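PDB 3FBT: chorismate mutase and shikimate 5-dehydrogenase fusion protein from Clostridium acetobutylicum, which probably catalyses the reversible NADPH-linked reduction of 3-dehydroshikimate to shikimate with the part modelled here, the dehydrogenase portion of a chorismate mutase fusion. Local coordinates for residues A[67-72]-A[133-138]; A[91-96]-A[100-105]; A[110-115]-A[209-214]; A[116-121]-A[179-184]; A[150-155]-A[172-177]. All coordinates share one frame; numbering follows the deposited sequence.

The five contacts run from the substrate-binding domain to the far edge of the NADP-binding domain. Contact 2 is a hairpin in the mixed sheet of the first; contact 1 spans the cleft between the two, bringing Lys69, the predicted proton acceptor, up to the helix that follows the probable dinucleotide-binding glycines. Their centres lie about 14 Å apart and they touch, Ala136 CB standing 4.0 Å from Asp105 CB. Contacts 3, 4 and 5 all reach the parallel sheet. Contacts 3 and 4, with centres about 8 Å apart, sit on neighbouring strands, and Asp212 OD1 lies 2.7 Å from Asn184 ND2. Contact 5 is about 34 Å from contact 2, centre to centre, on the opposite side of the chain's centre.

Contact 1: A[67-72]-A[133-138]; sequences PYKVEV and AARAVL. With SO4 (sulfate ion), chain F.
Lys69 and Arg135 meet round a sulfate ion, their NZ and NH2 atoms 3.9 Å apart and both turned to its O1. Arg135 NH2 donates to O1 over 3.0 Å, the ion lying at the edge of the guanidinium and in its plane, while Lys69 NZ gives weak bonds to O1 and O3. The backbone of the loop adds its own grip: Lys69 N reaches O3 at 3.0 Å with an N-H...O angle of 165°, and Val70 N adds a weak bond to O4. Val70 CG2 packs 3.8 Å from Arg135 NH1. The lysine chain bends at its last two torsions (chi3 -75°), bringing NZ back beside the anion that its own backbone N binds. Further out, Lys69 pairs with Val89 through the backbone, and Arg135 rests on Ile86 and Tyr163. The sulfate, probably from the crystallisation liquor, thus joins a loop of the substrate-binding domain to helix 134-143 of the nucleotide-binding domain; donors from both domains converging on one ion suggest a cleft suited to binding an anion, next to the predicted active-site lysine.

Contact 2: A[91-96]-A[100-105]; sequences TLKFSR and SGFNTD. With SO4 (sulfate ion), chain G.
Thr91 and Phe102 face each other as a hydrogen-bonded antiparallel pair, and Lys93 with Ser100 forms the next. The bonds are uneven. At the Lys93-Ser100 pair both are short and nearly straight, Lys93 N to Ser100 O and Ser100 N to Lys93 O each 2.8 Å, whereas Thr91 N reaches Phe102 O over 3.2 Å from well above the carbonyl plane. Between them Gly101 lies opposite Leu92, and its CA makes a CH...O contact with Thr91 O at 3.4 Å.

The tight side carries Thr91, Lys93, Ser100 and Phe102 and is covered by helix 237-252. Phe102, its CG beside the backbone N (chi1 -58°), lays its ring along the strands so that CE2 comes within 3.8 Å of Lys93 CB. The lysine chain then runs on to Asp253, with which NZ forms a salt bridge, and to Ile250 O. Thr104 CG2 packs 3.3 Å from Thr91 OG1, and Thr104 OG1 is hydrogen-bonded to Ser247.

Toward the turn the packing gives way to water, one molecule linking Lys93 O with Ser95 OG and, weakly, Ser100 OG. At the other end a sulfate accepts from Asn103 N at 2.8 Å. This is a beta hairpin of the mixed sheet in the shikimate dehydrogenase substrate-binding domain, leading through a short turn to Asp105, at the start of helix 105-115 and predicted to bind shikimate.

Contact 3: A[110-115]-A[209-214]; sequences GKMLSK and SAVDLI
Met112 and Val211 bury the most surface here, about 49 and 48 Å², and they meet tip to tip: Met112 CE stands 3.4 Å from Val211 CG1, tighter than usual van der Waals contact. The methionine runs out extended, with CG opposite the backbone N (chi1 -174°), and bends only at its last torsion, bringing SD as well as CE up to the same methyl. Val211 spreads its two branches between two partners, since CG2 turns to Leu113 and lies 4.1 Å from Leu113 CD2, those side chains crossing at about a right angle. Helix 105-115 thus packs on a face of the parallel sheet of the Rossmann-type domain, through strand 209-212. Val211 also touches Ile183 on the neighbouring strand, and Leu113 is backed by Val118 and Ile120. At the end of the strand, Asp212 OD1 accepts from Ile214 N at 3.0 Å in an Asx turn, the donor coming from above the carboxylate plane. That turn encloses Leu213, a predicted NADP-binding residue whose side chain packs on Ala133.

Contact 4: A[116-121]-A[179-184]; sequences FRVEIK and GDVIIN
Val118 and Ile120 converge on Val181, the first residue of strand 181-184 in the parallel sheet of the Rossmann-type domain. The link that carries them, between helix 105-115 and strand 124-128, passes over the start of that strand. Val118 crosses Val181 obliquely, with CG1 3.9 Å from Val181 CG2. Ile120 comes in at about a right angle, and its CD1 lies 4.0 Å from the same CG2 and 4.2 Å from Val181 CG1, touching both branches of the valine. Although the CB of Ile120 points away from the strand, the side chain curves round so that its tip returns to the contact. Val181 sets CG2 beside its backbone N, where this methyl also meets the main chain of the link: Glu119 O stands 3.6 Å from it.

Leu113 of the helix touches both Val118 and Ile120, while Val234 covers Val118 and Cys125 meets Ile120, so helix and sheet both contribute to the cluster. The helix itself ends in a Schellman motif with Arg117, at positive phi, as its C-prime residue. Next to the apolar cluster, Glu119 folds back over its own backbone. One oxygen, OE2, accepts from two successive amides that approach from opposite faces of the carboxylate plane, Ile120 N at 2.6 Å and Lys121 N at 3.0 Å.

Contact 5: A[150-155]-A[172-177]; sequences YVVTRN and DELSNL. With SO4 (sulfate ion), chain E.
Strand 148-153 and segment 172-177 come closest at Val152 and Leu174, whose CA atoms are 7.3 Å apart, with a type I turn running from Leu174 to Leu177. Both belong to the Rossmann-type domain, where the strand is next to outermost in the parallel sheet. Leu177 lays both methyls over one face of the Tyr150 ring: CD2 makes a CH-pi contact, 4.2 Å from the ring centroid and displaced toward the rim, while CD1 lies 3.8 Å from Tyr150 CZ. Val152 and Leu174 cross at about a right angle, Val152 CG2 being 4.2 Å from Leu174 CD1, and both also touch Val126 on the adjoining strand. Farther along, Thr153 OG1 closes an ST turn by accepting from Asn155 N. A sulfate is held there, also bound by Ser130 of the predicted NADP site. Arg154 NH2 meets its O2 in the guanidinium plane at 2.6 Å, and Thr153 OG1 donates to its O4 at 2.7 Å.

Contact 1: A[67-72]-A[133-138]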
# COMPACT_ATOMS: atom_id res chain seq x y z
N PRO A 67 4.17 17.42 -9.94
CA PRO A 67 4.06 17.88 -11.33
C PRO A 67 3.67 16.84 -12.33
O PRO A 67 4.24 16.83 -13.39
CB PRO A 67 5.51 18.25 -11.71
CG PRO A 67 6.37 17.36 -10.80
CD PRO A 67 5.54 17.06 -9.55
N TYR A 68 2.66 16.02 -12.07
CA TYR A 68 2.45 14.81 -12.91
C TYR A 68 1.13 14.73 -13.66
O TYR A 68 0.88 13.73 -14.34
CB TYR A 68 2.64 13.54 -12.05
CG TYR A 68 4.01 13.43 -11.41
CD1 TYR A 68 5.20 13.77 -12.14
CD2 TYR A 68 4.15 12.93 -10.13
CE1 TYR A 68 6.49 13.65 -11.55
CE2 TYR A 68 5.41 12.78 -9.55
CZ TYR A 68 6.58 13.14 -10.25
OH TYR A 68 7.82 12.96 -9.63
N LYS A 69 0.33 15.78 -13.61
CA LYS A 69 -1.06 15.67 -14.14
C LYS A 69 -1.13 15.56 -15.65
O LYS A 69 -2.06 14.95 -16.20
CB LYS A 69 -1.96 16.82 -13.60
CG LYS A 69 -2.31 16.65 -12.14
CD LYS A 69 -3.69 17.30 -11.74
CE LYS A 69 -3.59 18.79 -11.66
NZ LYS A 69 -2.14 19.18 -11.44
N VAL A 70 -0.13 16.13 -16.33
CA VAL A 70 -0.00 15.99 -17.77
C VAL A 70 0.96 14.81 -18.07
O VAL A 70 0.65 13.92 -18.81
CB VAL A 70 0.60 17.29 -18.32
CG1 VAL A 70 0.85 17.20 -19.87
CG2 VAL A 70 -0.27 18.47 -17.88
N GLU A 71 2.10 14.78 -17.40
CA GLU A 71 3.09 13.75 -17.73
C GLU A 71 2.56 12.34 -17.60
O GLU A 71 2.86 11.47 -18.43
CB GLU A 71 4.29 13.87 -16.84
CG GLU A 71 5.01 15.13 -17.07
CD GLU A 71 5.59 15.10 -18.43
OE1 GLU A 71 6.52 14.27 -18.62
OE2 GLU A 71 5.06 15.84 -19.32
N VAL A 72 1.73 12.13 -16.59
CA VAL A 72 1.15 10.82 -16.35
C VAL A 72 0.29 10.35 -17.49
O VAL A 72 0.08 9.15 -17.61
CB VAL A 72 0.31 10.76 -15.03
CG1 VAL A 72 -1.09 11.40 -15.23
CG2 VAL A 72 0.15 9.36 -14.63
N ALA A 133 -6.02 24.68 -10.19
CA ALA A 133 -7.14 24.09 -10.87
C ALA A 133 -7.78 24.96 -11.93
O ALA A 133 -8.85 24.65 -12.37
CB ALA A 133 -8.21 23.53 -9.88
N ALA A 134 -7.12 26.00 -12.40
CA ALA A 134 -7.74 26.84 -13.45
C ALA A 134 -8.19 26.11 -14.69
O ALA A 134 -9.21 26.46 -15.28
CB ALA A 134 -6.82 27.99 -13.86
N ARG A 135 -7.42 25.13 -15.12
CA ARG A 135 -7.79 24.41 -16.32
C ARG A 135 -9.17 23.76 -16.21
O ARG A 135 -10.05 23.89 -17.12
CB ARG A 135 -6.72 23.34 -16.57
CG ARG A 135 -5.42 23.91 -17.00
CD ARG A 135 -4.38 22.81 -17.38
NE ARG A 135 -3.94 22.12 -16.16
CZ ARG A 135 -2.70 21.69 -15.95
NH1 ARG A 135 -1.77 21.86 -16.89
NH2 ARG A 135 -2.39 21.07 -14.81
N ALA A 136 -9.38 23.04 -15.11
CA ALA A 136 -10.67 22.35 -14.95
C ALA A 136 -11.80 23.34 -14.72
O ALA A 136 -12.86 23.15 -15.21
CB ALA A 136 -10.60 21.32 -13.83
N VAL A 137 -11.58 24.38 -13.96
CA VAL A 137 -12.59 25.45 -13.71
C VAL A 137 -12.99 26.14 -15.06
O VAL A 137 -14.18 26.36 -15.32
CB VAL A 137 -11.98 26.46 -12.71
CG1 VAL A 137 -12.72 27.81 -12.64
CG2 VAL A 137 -11.84 25.86 -11.35
N LEU A 138 -12.02 26.45 -15.93
CA LEU A 138 -12.29 27.12 -17.22
C LEU A 138 -13.05 26.18 -18.17
O LEU A 138 -13.98 26.61 -18.85
CB LEU A 138 -10.98 27.56 -17.90
CG LEU A 138 -10.19 28.65 -17.18
CD1 LEU A 138 -8.72 28.78 -17.65
CD2 LEU A 138 -10.92 30.05 -17.22
S SO4 F . 1.01 19.50 -13.49
O1 SO4 F . 0.10 20.62 -13.22
O2 SO4 F . 2.42 19.90 -13.48
O3 SO4 F . 0.80 18.54 -12.43
O4 SO4 F . 0.77 19.10 -14.86

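Contact 2: A[91-96]-A[100-105]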
# COMPACT_ATOMS: atom_id res chain seq x y z
N THR A 91 -6.81 11.64 -11.60
CA THR A 91 -7.36 10.40 -11.00
C THR A 91 -7.04 9.20 -11.94
O THR A 91 -7.27 9.29 -13.15
CB THR A 91 -8.91 10.47 -10.87
OG1 THR A 91 -9.31 11.56 -10.04
CG2 THR A 91 -9.52 9.14 -10.35
N LEU A 92 -6.51 8.10 -11.38
CA LEU A 92 -6.11 6.95 -12.18
C LEU A 92 -6.90 5.72 -11.71
O LEU A 92 -6.98 5.49 -10.54
CB LEU A 92 -4.62 6.67 -12.09
CG LEU A 92 -3.70 7.89 -12.24
CD1 LEU A 92 -2.28 7.38 -12.14
CD2 LEU A 92 -3.87 8.51 -13.61
N LYS A 93 -7.53 5.04 -12.64
CA LYS A 93 -8.26 3.81 -12.39
C LYS A 93 -7.45 2.64 -12.96
O LYS A 93 -7.00 2.68 -14.11
CB LYS A 93 -9.59 3.84 -13.12
CG LYS A 93 -10.58 2.65 -12.77
CD LYS A 93 -11.84 2.74 -13.73
CE LYS A 93 -12.88 1.59 -13.51
NZ LYS A 93 -13.04 1.41 -12.01
N PHE A 94 -7.20 1.65 -12.13
CA PHE A 94 -6.42 0.49 -12.55
C PHE A 94 -7.39 -0.57 -12.98
O PHE A 94 -8.38 -0.83 -12.29
CB PHE A 94 -5.57 -0.01 -11.38
CG PHE A 94 -4.46 0.94 -11.04
CD1 PHE A 94 -3.20 0.77 -11.61
CD2 PHE A 94 -4.69 2.04 -10.24
CE1 PHE A 94 -2.16 1.63 -11.35
CE2 PHE A 94 -3.65 2.95 -9.96
CZ PHE A 94 -2.39 2.78 -10.51
N SER A 95 -7.17 -1.19 -14.12
CA SER A 95 -7.97 -2.41 -14.37
C SER A 95 -7.13 -3.41 -15.14
O SER A 95 -5.97 -3.21 -15.33
CB SER A 95 -9.28 -2.06 -15.07
OG SER A 95 -9.00 -1.82 -16.43
N ARG A 96 -7.76 -4.51 -15.60
CA ARG A 96 -7.09 -5.50 -16.51
C ARG A 96 -6.26 -4.93 -17.64
O ARG A 96 -5.07 -5.21 -17.78
CB ARG A 96 -8.15 -6.44 -17.10
N SER A 100 -6.32 3.86 -16.60
CA SER A 100 -6.94 4.93 -17.36
C SER A 100 -7.15 6.17 -16.46
O SER A 100 -6.98 6.11 -15.21
CB SER A 100 -8.23 4.47 -17.99
OG SER A 100 -9.03 4.06 -16.95
N GLY A 101 -7.52 7.26 -17.10
CA GLY A 101 -7.37 8.59 -16.45
C GLY A 101 -8.64 9.39 -16.49
O GLY A 101 -9.39 9.33 -17.48
N PHE A 102 -8.88 10.13 -15.41
CA PHE A 102 -10.03 11.01 -15.27
C PHE A 102 -9.59 12.29 -14.65
O PHE A 102 -8.46 12.41 -14.18
CB PHE A 102 -11.09 10.36 -14.36
CG PHE A 102 -11.55 9.01 -14.90
CD1 PHE A 102 -12.73 8.90 -15.58
CD2 PHE A 102 -10.72 7.87 -14.79
CE1 PHE A 102 -13.14 7.63 -16.12
CE2 PHE A 102 -11.13 6.61 -15.30
CZ PHE A 102 -12.34 6.51 -15.96
N ASN A 103 -10.54 13.20 -14.54
CA ASN A 103 -10.32 14.44 -13.89
C ASN A 103 -11.49 14.74 -13.03
O ASN A 103 -12.54 15.09 -13.52
CB ASN A 103 -10.17 15.58 -14.91
CG ASN A 103 -9.68 16.85 -14.24
OD1 ASN A 103 -10.33 17.36 -13.36
ND2 ASN A 103 -8.48 17.27 -14.56
N THR A 104 -11.31 14.60 -11.71
CA THR A 104 -12.41 14.85 -10.77
C THR A 104 -12.32 16.22 -10.06
O THR A 104 -13.17 16.51 -9.27
CB THR A 104 -12.41 13.77 -9.67
OG1 THR A 104 -11.17 13.87 -9.02
CG2 THR A 104 -12.55 12.31 -10.30
N ASP A 105 -11.33 17.07 -10.37
CA ASP A 105 -11.43 18.52 -10.02
C ASP A 105 -12.64 19.19 -10.70
O ASP A 105 -13.37 20.00 -10.06
CB ASP A 105 -10.17 19.29 -10.46
CG ASP A 105 -8.94 18.87 -9.65
OD1 ASP A 105 -9.11 18.60 -8.44
OD2 ASP A 105 -7.82 18.76 -10.23
S SO4 G . -14.32 12.99 -15.54
O1 SO4 G . -14.69 14.38 -15.88
O2 SO4 G . -12.92 12.81 -15.88
O3 SO4 G . -14.65 12.89 -14.11
O4 SO4 G . -15.21 11.93 -16.08
O HOH W 1 -8.41 0.97 -15.95

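Contact 3: A[110-115]-A[209-214]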
# COMPACT_ATOMS: atom_id res chain seq x y z
N GLY A 110 -17.98 21.66 -9.97
CA GLY A 110 -19.41 21.71 -10.25
C GLY A 110 -20.27 21.38 -9.04
O GLY A 110 -21.34 21.97 -8.87
N LYS A 111 -19.82 20.46 -8.17
CA LYS A 111 -20.68 20.12 -7.04
C LYS A 111 -20.75 21.28 -6.08
O LYS A 111 -21.77 21.50 -5.37
CB LYS A 111 -20.26 18.83 -6.32
CG LYS A 111 -20.27 17.56 -7.18
CD LYS A 111 -21.58 16.79 -7.21
CE LYS A 111 -21.56 15.74 -8.41
NZ LYS A 111 -22.80 14.90 -8.62
N MET A 112 -19.63 22.00 -5.99
CA MET A 112 -19.51 23.13 -5.09
C MET A 112 -20.46 24.32 -5.50
O MET A 112 -21.13 24.93 -4.65
CB MET A 112 -18.06 23.56 -5.02
CG MET A 112 -17.79 24.65 -3.98
SD MET A 112 -16.17 25.51 -4.18
CE MET A 112 -15.86 25.55 -5.86
N LEU A 113 -20.48 24.65 -6.79
CA LEU A 113 -21.36 25.68 -7.34
C LEU A 113 -22.83 25.23 -7.08
O LEU A 113 -23.56 25.97 -6.48
CB LEU A 113 -21.11 25.90 -8.85
CG LEU A 113 -19.67 26.36 -9.18
CD1 LEU A 113 -19.42 26.66 -10.66
CD2 LEU A 113 -19.25 27.53 -8.33
N SER A 114 -23.22 24.01 -7.45
CA SER A 114 -24.62 23.60 -7.21
C SER A 114 -24.97 23.75 -5.78
O SER A 114 -25.98 24.36 -5.45
CB SER A 114 -24.88 22.19 -7.61
OG SER A 114 -24.31 22.00 -8.88
N LYS A 115 -24.12 23.20 -4.92
CA LYS A 115 -24.41 23.16 -3.52
C LYS A 115 -24.57 24.54 -2.92
O LYS A 115 -25.47 24.76 -2.13
CB LYS A 115 -23.36 22.38 -2.76
CG LYS A 115 -23.69 22.21 -1.25
CD LYS A 115 -24.72 21.10 -1.09
CE LYS A 115 -24.98 20.77 0.36
NZ LYS A 115 -25.53 19.33 0.49
N SER A 209 -20.92 37.00 -6.57
CA SER A 209 -20.42 35.79 -5.88
C SER A 209 -18.88 35.67 -5.88
O SER A 209 -18.24 35.88 -6.90
CB SER A 209 -20.97 34.59 -6.58
OG SER A 209 -22.31 34.48 -6.28
N ALA A 210 -18.29 35.35 -4.73
CA ALA A 210 -16.90 35.15 -4.62
C ALA A 210 -16.72 33.67 -4.32
O ALA A 210 -17.28 33.23 -3.33
CB ALA A 210 -16.38 35.96 -3.44
N VAL A 211 -15.94 32.92 -5.14
CA VAL A 211 -15.58 31.49 -4.91
C VAL A 211 -14.03 31.37 -4.72
O VAL A 211 -13.27 31.68 -5.65
CB VAL A 211 -16.01 30.55 -6.12
CG1 VAL A 211 -15.76 28.98 -5.82
CG2 VAL A 211 -17.46 30.75 -6.53
N ASP A 212 -13.57 30.97 -3.56
CA ASP A 212 -12.15 30.64 -3.38
C ASP A 212 -11.95 29.11 -3.36
O ASP A 212 -12.64 28.41 -2.65
CB ASP A 212 -11.63 31.18 -2.07
CG ASP A 212 -10.11 31.39 -2.10
OD1 ASP A 212 -9.45 30.67 -2.87
OD2 ASP A 212 -9.59 32.31 -1.39
N LEU A 213 -11.02 28.59 -4.13
CA LEU A 213 -10.77 27.13 -4.10
C LEU A 213 -9.93 26.73 -2.89
O LEU A 213 -9.80 25.55 -2.59
CB LEU A 213 -10.09 26.62 -5.36
CG LEU A 213 -10.85 26.16 -6.57
CD1 LEU A 213 -11.79 27.28 -7.05
CD2 LEU A 213 -9.77 25.90 -7.54
N ILE A 214 -9.36 27.70 -2.20
CA ILE A 214 -8.79 27.51 -0.88
C ILE A 214 -9.85 27.19 0.18
O ILE A 214 -10.92 27.85 0.23
CB ILE A 214 -8.10 28.78 -0.48
CG1 ILE A 214 -6.99 29.08 -1.53
CG2 ILE A 214 -7.62 28.69 1.03
CD1 ILE A 214 -6.43 30.52 -1.45

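Contact 4: A[116-121]-A[179-184]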
# COMPACT_ATOMS: atom_id res chain seq x y z
N PHE A 116 -23.73 25.51 -3.26
CA PHE A 116 -24.06 26.84 -2.79
C PHE A 116 -24.86 27.66 -3.81
O PHE A 116 -24.91 28.88 -3.75
CB PHE A 116 -22.80 27.51 -2.31
CG PHE A 116 -22.06 26.69 -1.26
CD1 PHE A 116 -22.24 26.93 0.08
CD2 PHE A 116 -21.25 25.62 -1.64
CE1 PHE A 116 -21.60 26.14 1.04
CE2 PHE A 116 -20.63 24.85 -0.72
CZ PHE A 116 -20.79 25.11 0.63
N ARG A 117 -25.45 27.00 -4.79
CA ARG A 117 -26.27 27.69 -5.79
C ARG A 117 -25.59 28.91 -6.44
O ARG A 117 -26.15 30.02 -6.46
CB ARG A 117 -27.61 28.15 -5.17
N VAL A 118 -24.39 28.73 -6.98
CA VAL A 118 -23.73 29.84 -7.67
C VAL A 118 -24.04 29.61 -9.10
O VAL A 118 -23.58 28.64 -9.63
CB VAL A 118 -22.18 29.77 -7.50
CG1 VAL A 118 -21.46 30.78 -8.44
CG2 VAL A 118 -21.78 30.00 -6.05
N GLU A 119 -24.86 30.44 -9.73
CA GLU A 119 -25.13 30.22 -11.16
C GLU A 119 -23.99 30.71 -12.07
O GLU A 119 -23.34 31.71 -11.78
CB GLU A 119 -26.44 30.90 -11.60
CG GLU A 119 -26.86 30.49 -13.01
CD GLU A 119 -26.82 28.96 -13.21
OE1 GLU A 119 -27.81 28.30 -12.80
OE2 GLU A 119 -25.81 28.40 -13.77
N ILE A 120 -23.83 30.04 -13.20
CA ILE A 120 -22.79 30.26 -14.14
C ILE A 120 -23.40 30.61 -15.50
O ILE A 120 -23.05 31.61 -16.13
CB ILE A 120 -21.89 28.99 -14.30
CG1 ILE A 120 -20.92 28.85 -13.09
CG2 ILE A 120 -21.11 29.03 -15.61
CD1 ILE A 120 -20.52 30.22 -12.38
N LYS A 121 -24.32 29.81 -15.97
CA LYS A 121 -24.87 30.03 -17.31
C LYS A 121 -25.28 31.49 -17.47
O LYS A 121 -25.88 32.08 -16.59
CB LYS A 121 -26.07 29.12 -17.50
CG LYS A 121 -26.95 29.46 -18.64
CD LYS A 121 -28.18 28.57 -18.51
CE LYS A 121 -28.60 28.14 -19.84
NZ LYS A 121 -29.07 29.37 -20.56
N GLY A 179 -18.53 42.29 -12.92
CA GLY A 179 -19.08 41.00 -13.32
C GLY A 179 -19.89 40.30 -12.25
O GLY A 179 -20.14 40.83 -11.20
N ASP A 180 -20.24 39.06 -12.53
CA ASP A 180 -21.11 38.28 -11.66
C ASP A 180 -20.35 37.39 -10.69
O ASP A 180 -20.56 37.47 -9.48
CB ASP A 180 -22.01 37.46 -12.59
CG ASP A 180 -22.81 38.37 -13.58
OD1 ASP A 180 -23.41 39.34 -13.07
OD2 ASP A 180 -22.84 38.15 -14.85
N VAL A 181 -19.46 36.54 -11.21
CA VAL A 181 -18.76 35.53 -10.41
C VAL A 181 -17.25 35.67 -10.55
O VAL A 181 -16.74 35.74 -11.66
CB VAL A 181 -19.18 34.11 -10.90
CG1 VAL A 181 -18.39 33.05 -10.21
CG2 VAL A 181 -20.73 33.88 -10.70
N ILE A 182 -16.54 35.75 -9.42
CA ILE A 182 -15.10 35.86 -9.42
C ILE A 182 -14.50 34.72 -8.57
O ILE A 182 -14.93 34.47 -7.43
CB ILE A 182 -14.59 37.27 -8.89
CG1 ILE A 182 -13.08 37.34 -8.79
CG2 ILE A 182 -15.19 37.62 -7.54
CD1 ILE A 182 -12.54 38.70 -8.14
N ILE A 183 -13.52 34.04 -9.15
CA ILE A 183 -13.01 32.76 -8.63
C ILE A 183 -11.49 32.82 -8.45
O ILE A 183 -10.76 33.07 -9.41
CB ILE A 183 -13.34 31.63 -9.63
CG1 ILE A 183 -14.85 31.60 -9.90
CG2 ILE A 183 -12.81 30.25 -9.11
CD1 ILE A 183 -15.18 31.08 -11.26
N ASN A 184 -11.02 32.57 -7.25
CA ASN A 184 -9.61 32.55 -6.97
C ASN A 184 -9.03 31.18 -7.23
O ASN A 184 -9.40 30.21 -6.59
CB ASN A 184 -9.37 32.83 -5.51
CG ASN A 184 -7.93 32.79 -5.19
OD1 ASN A 184 -7.14 33.36 -5.95
ND2 ASN A 184 -7.54 32.09 -4.10

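Contact 5: A[150-155]-A[172-177]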
# COMPACT_ATOMS: atom_id res chain seq x y z
N TYR A 150 -13.29 35.73 -18.06
CA TYR A 150 -12.02 36.36 -18.05
C TYR A 150 -11.05 35.48 -17.27
O TYR A 150 -11.42 34.94 -16.26
CB TYR A 150 -12.12 37.75 -17.40
CG TYR A 150 -12.86 38.71 -18.31
CD1 TYR A 150 -12.17 39.51 -19.23
CD2 TYR A 150 -14.26 38.78 -18.28
CE1 TYR A 150 -12.87 40.39 -20.09
CE2 TYR A 150 -14.97 39.64 -19.13
CZ TYR A 150 -14.28 40.45 -20.02
OH TYR A 150 -14.99 41.28 -20.86
N VAL A 151 -9.80 35.45 -17.72
CA VAL A 151 -8.72 34.84 -16.97
C VAL A 151 -7.75 35.92 -16.63
O VAL A 151 -7.28 36.62 -17.51
CB VAL A 151 -8.02 33.81 -17.85
CG1 VAL A 151 -6.79 33.22 -17.15
CG2 VAL A 151 -9.06 32.70 -18.31
N VAL A 152 -7.47 36.10 -15.34
CA VAL A 152 -6.65 37.20 -14.95
C VAL A 152 -5.30 36.70 -14.43
O VAL A 152 -5.26 35.88 -13.55
CB VAL A 152 -7.28 38.02 -13.81
CG1 VAL A 152 -6.52 39.35 -13.64
CG2 VAL A 152 -8.82 38.22 -14.04
N THR A 153 -4.21 37.24 -14.97
CA THR A 153 -2.87 36.70 -14.77
C THR A 153 -1.81 37.78 -14.41
O THR A 153 -1.93 38.99 -14.74
CB THR A 153 -2.41 35.97 -16.10
OG1 THR A 153 -1.06 35.50 -15.98
CG2 THR A 153 -2.45 36.92 -17.24
N ARG A 154 -0.72 37.33 -13.82
CA ARG A 154 0.41 38.24 -13.61
C ARG A 154 1.23 38.35 -14.87
O ARG A 154 2.04 39.25 -15.01
CB ARG A 154 1.28 37.74 -12.49
CG ARG A 154 0.78 38.17 -11.19
CD ARG A 154 1.37 37.32 -10.14
NE ARG A 154 1.50 35.95 -10.61
CZ ARG A 154 2.29 35.05 -10.01
NH1 ARG A 154 2.99 35.41 -8.94
NH2 ARG A 154 2.36 33.80 -10.46
N ASN A 155 0.99 37.42 -15.78
CA ASN A 155 1.71 37.36 -17.05
C ASN A 155 0.84 37.23 -18.27
O ASN A 155 0.73 36.14 -18.84
CB ASN A 155 2.65 36.16 -17.04
CG ASN A 155 3.81 36.33 -17.99
OD1 ASN A 155 3.63 36.63 -19.20
ND2 ASN A 155 5.00 36.13 -17.47
N ASP A 172 -4.33 44.88 -13.46
CA ASP A 172 -4.69 46.26 -13.71
C ASP A 172 -5.96 46.41 -14.48
O ASP A 172 -6.78 47.21 -14.13
CB ASP A 172 -3.60 46.98 -14.50
CG ASP A 172 -2.36 47.07 -13.76
OD1 ASP A 172 -2.38 47.39 -12.54
OD2 ASP A 172 -1.32 46.77 -14.40
N GLU A 173 -6.10 45.68 -15.57
CA GLU A 173 -7.31 45.74 -16.38
C GLU A 173 -8.55 45.27 -15.60
O GLU A 173 -9.69 45.64 -15.93
CB GLU A 173 -7.13 44.88 -17.61
CG GLU A 173 -5.93 45.25 -18.51
CD GLU A 173 -5.78 44.26 -19.65
OE1 GLU A 173 -5.19 43.18 -19.44
OE2 GLU A 173 -6.34 44.52 -20.75
N LEU A 174 -8.33 44.46 -14.58
CA LEU A 174 -9.46 43.81 -13.92
C LEU A 174 -10.12 44.90 -13.11
O LEU A 174 -11.33 44.89 -12.92
CB LEU A 174 -8.98 42.73 -12.94
CG LEU A 174 -10.03 42.16 -11.97
CD1 LEU A 174 -11.14 41.42 -12.75
CD2 LEU A 174 -9.41 41.23 -11.00
N SER A 175 -9.30 45.81 -12.58
CA SER A 175 -9.84 46.85 -11.73
C SER A 175 -10.86 47.78 -12.43
O SER A 175 -11.62 48.48 -11.77
CB SER A 175 -8.73 47.61 -10.99
OG SER A 175 -8.19 48.60 -11.81
N ASN A 176 -10.89 47.75 -13.77
CA ASN A 176 -11.94 48.39 -14.55
C ASN A 176 -13.11 47.47 -14.95
O ASN A 176 -13.98 47.88 -15.70
CB ASN A 176 -11.37 48.96 -15.86
CG ASN A 176 -10.19 49.89 -15.64
OD1 ASN A 176 -10.24 50.77 -14.80
ND2 ASN A 176 -9.11 49.67 -16.39
N LEU A 177 -13.13 46.22 -14.48
CA LEU A 177 -14.18 45.31 -14.95
C LEU A 177 -15.28 45.04 -13.90
O LEU A 177 -15.01 44.90 -12.72
CB LEU A 177 -13.59 44.01 -15.47
CG LEU A 177 -14.62 43.46 -16.47
CD1 LEU A 177 -14.12 43.61 -17.91
CD2 LEU A 177 -15.04 42.02 -16.14
S SO4 E . -0.61 33.72 -12.87
O1 SO4 E . -0.90 35.09 -12.38
O2 SO4 E . 0.83 33.66 -12.60
O3 SO4 E . -1.26 32.67 -12.05
O4 SO4 E . -0.97 33.43 -14.25